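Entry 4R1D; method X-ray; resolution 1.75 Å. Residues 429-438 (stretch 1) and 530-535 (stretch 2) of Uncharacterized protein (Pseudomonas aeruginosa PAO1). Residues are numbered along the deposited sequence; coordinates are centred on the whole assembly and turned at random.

Stretch 1, residues 429-438: AHYGADDSRH
Stretch 2, residues 530-535: KRGYEH

Stretch 1 leaves a β-strand and turns; stretch 2, without regular secondary structure, runs past it in roughly the opposite direction where Arg-531 to Tyr-533 lies beside Gly-432 to Asp-434. Residues 429-432 are extended, with phi/psi from -158/162 to -95/122, and after Ala-433 (-131/89) and Asp-434 (-137/128) a type I turn spans Asp-434 to Arg-437, closed by Arg-437 N to Asp-434 O at 3.2 Å. In stretch 2, Arg-531 (-53/141), Gly-532 (-58/148), Tyr-533 (-77/165) and Glu-534 (-89/148) are extended. The backbones come nearest at Asp-434 and Gly-532, CA to CA 5.3 Å. Such closeness needs the glycine: a CB on Gly-532 would sit 2.9 Å from Asp-434 CB, a clash.

Asp-434 (chi1 t) divides its carboxylate. Asp-434 OD2 accepts Gly-532 N at 2.7 Å, nearly linear at 168°, while Asp-434 OD1 takes Ser-436 N at 2.8 Å and Ser-436 OG at 2.6 Å, so one side chain both braces its turn and holds the neighbouring backbone. Ser-436 (chi1 p) passes the link on: its OG accepts Arg-531 NE at 2.8 Å, and its carbonyl O accepts Arg-531 NH2 at 3.2 Å. Arg-531 reaches there with chi1 to chi3 all t.

Arg-437 (m, t, t, chi4 -91°) returns the gesture, gripping Gly-532 O through NE at 2.8 Å and NH2 at 3.0 Å. Its guanidinium stacks on that of Arg-531, centres 3.6 Å apart and planes at 19°. The like charges, Arg-437 NH2 to Arg-531 NH1 at 3.4 Å, are tolerated in a setting where both groups donate to oxygen acceptors in their own planes. Tyr-533 C and Glu-534 CB cover the opposite face of Arg-437.

Tyr-533 (chi1 40°, p) starts away from the strand, but its ring end returns: Tyr-533 OH lies 3.2 Å from Tyr-431 C and 3.4 Å from CD2 of His-430 (chi1 p), at that imidazole's edge.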

# COMPACT_ATOMS: atom_id res chain seq x y z
N ALA A 429 -7.18 18.47 14.67
CA ALA A 429 -7.73 17.61 13.63
C ALA A 429 -8.71 18.37 12.75
O ALA A 429 -9.42 19.25 13.23
CB ALA A 429 -8.42 16.42 14.29
N HIS A 430 -8.76 18.04 11.46
CA HIS A 430 -9.82 18.55 10.59
C HIS A 430 -10.36 17.40 9.73
O HIS A 430 -9.66 16.43 9.46
CB HIS A 430 -9.34 19.74 9.73
CG HIS A 430 -8.26 19.38 8.76
ND1 HIS A 430 -6.92 19.46 9.08
CD2 HIS A 430 -8.32 18.91 7.49
CE1 HIS A 430 -6.20 19.06 8.05
NE2 HIS A 430 -7.02 18.72 7.07
N TYR A 431 -11.61 17.50 9.33
CA TYR A 431 -12.21 16.42 8.56
C TYR A 431 -13.40 16.93 7.75
O TYR A 431 -13.92 18.01 8.03
CB TYR A 431 -12.64 15.27 9.49
CG TYR A 431 -13.66 15.68 10.53
CD1 TYR A 431 -13.30 16.46 11.62
CD2 TYR A 431 -14.99 15.27 10.43
CE1 TYR A 431 -14.24 16.84 12.58
CE2 TYR A 431 -15.93 15.63 11.38
CZ TYR A 431 -15.55 16.41 12.45
OH TYR A 431 -16.49 16.77 13.40
N GLY A 432 -13.79 16.17 6.74
CA GLY A 432 -14.91 16.52 5.87
C GLY A 432 -16.18 15.86 6.36
O GLY A 432 -16.26 14.63 6.47
N ALA A 433 -17.18 16.68 6.65
CA ALA A 433 -18.45 16.19 7.15
C ALA A 433 -19.56 16.83 6.32
O ALA A 433 -20.06 17.90 6.66
CB ALA A 433 -18.61 16.56 8.60
N ASP A 434 -19.93 16.17 5.24
CA ASP A 434 -20.86 16.78 4.30
C ASP A 434 -21.88 15.77 3.85
O ASP A 434 -21.53 14.67 3.41
CB ASP A 434 -20.11 17.33 3.09
CG ASP A 434 -20.92 18.34 2.31
OD1 ASP A 434 -21.87 17.93 1.61
OD2 ASP A 434 -20.63 19.55 2.40
N ASP A 435 -23.15 16.14 3.97
CA ASP A 435 -24.22 15.21 3.63
C ASP A 435 -24.44 15.06 2.12
O ASP A 435 -25.24 14.23 1.70
CB ASP A 435 -25.52 15.62 4.34
CG ASP A 435 -25.55 15.13 5.77
OD1 ASP A 435 -25.24 13.94 6.00
OD2 ASP A 435 -25.89 15.93 6.67
N SER A 436 -23.70 15.82 1.31
CA SER A 436 -23.74 15.61 -0.14
C SER A 436 -22.72 14.57 -0.61
O SER A 436 -22.55 14.34 -1.81
CB SER A 436 -23.58 16.92 -0.92
OG SER A 436 -22.23 17.35 -0.92
N ARG A 437 -22.04 13.93 0.34
CA ARG A 437 -21.10 12.86 -0.00
C ARG A 437 -21.46 11.65 0.84
O ARG A 437 -21.04 11.57 1.99
CB ARG A 437 -19.67 13.31 0.28
CG ARG A 437 -19.31 14.60 -0.44
CD ARG A 437 -17.83 14.87 -0.38
NE ARG A 437 -17.45 16.13 -1.02
CZ ARG A 437 -17.10 16.26 -2.29
NH1 ARG A 437 -17.09 15.21 -3.10
NH2 ARG A 437 -16.74 17.45 -2.76
N HIS A 438 -22.25 10.74 0.28
CA HIS A 438 -22.86 9.67 1.06
C HIS A 438 -21.82 8.77 1.74
O HIS A 438 -22.07 8.25 2.83
CB HIS A 438 -23.86 8.85 0.23
CG HIS A 438 -23.23 7.81 -0.66
ND1 HIS A 438 -22.73 8.10 -1.91
CD2 HIS A 438 -23.06 6.48 -0.48
CE1 HIS A 438 -22.26 7.00 -2.46
NE2 HIS A 438 -22.45 6.00 -1.61
N LYS A 530 -18.46 26.52 1.77
CA LYS A 530 -18.32 25.70 0.57
C LYS A 530 -18.67 24.25 0.85
O LYS A 530 -18.55 23.79 1.99
CB LYS A 530 -16.88 25.78 0.04
CG LYS A 530 -16.44 27.17 -0.38
CD LYS A 530 -17.29 27.71 -1.52
CE LYS A 530 -16.71 29.01 -2.07
NZ LYS A 530 -16.57 30.04 -1.00
N ARG A 531 -19.08 23.52 -0.17
CA ARG A 531 -19.32 22.08 -0.04
C ARG A 531 -18.07 21.43 0.55
O ARG A 531 -16.95 21.82 0.21
CB ARG A 531 -19.60 21.46 -1.41
CG ARG A 531 -19.90 19.96 -1.41
CD ARG A 531 -19.87 19.40 -2.83
NE ARG A 531 -20.41 18.04 -2.89
CZ ARG A 531 -20.16 17.17 -3.88
NH1 ARG A 531 -19.38 17.52 -4.89
NH2 ARG A 531 -20.70 15.96 -3.84
N GLY A 532 -18.25 20.46 1.45
CA GLY A 532 -17.12 19.77 2.05
C GLY A 532 -16.26 19.12 0.99
O GLY A 532 -16.76 18.70 -0.05
N TYR A 533 -14.96 19.03 1.26
CA TYR A 533 -14.01 18.52 0.28
C TYR A 533 -14.06 17.00 0.18
O TYR A 533 -14.63 16.33 1.04
CB TYR A 533 -12.59 18.99 0.61
CG TYR A 533 -12.28 18.97 2.10
CD1 TYR A 533 -12.03 17.77 2.76
CD2 TYR A 533 -12.23 20.14 2.84
CE1 TYR A 533 -11.74 17.74 4.12
CE2 TYR A 533 -11.94 20.13 4.20
CZ TYR A 533 -11.71 18.92 4.84
OH TYR A 533 -11.43 18.90 6.18
N GLU A 534 -13.47 16.48 -0.89
CA GLU A 534 -13.33 15.05 -1.10
C GLU A 534 -12.04 14.57 -0.45
O GLU A 534 -11.06 15.30 -0.37
CB GLU A 534 -13.32 14.77 -2.61
CG GLU A 534 -13.17 13.30 -3.01
CD GLU A 534 -11.73 12.84 -3.06
OE1 GLU A 534 -10.86 13.64 -3.45
OE2 GLU A 534 -11.46 11.68 -2.68
N HIS A 535 -12.06 13.33 0.03
CA HIS A 535 -10.96 12.75 0.81
C HIS A 535 -9.58 12.87 0.16
O HIS A 535 -8.63 13.38 0.76
CB HIS A 535 -11.27 11.27 1.10
CG HIS A 535 -10.29 10.62 2.03
ND1 HIS A 535 -10.35 10.78 3.40
CD2 HIS A 535 -9.25 9.79 1.79
CE1 HIS A 535 -9.38 10.08 3.96
NE2 HIS A 535 -8.70 9.47 3.01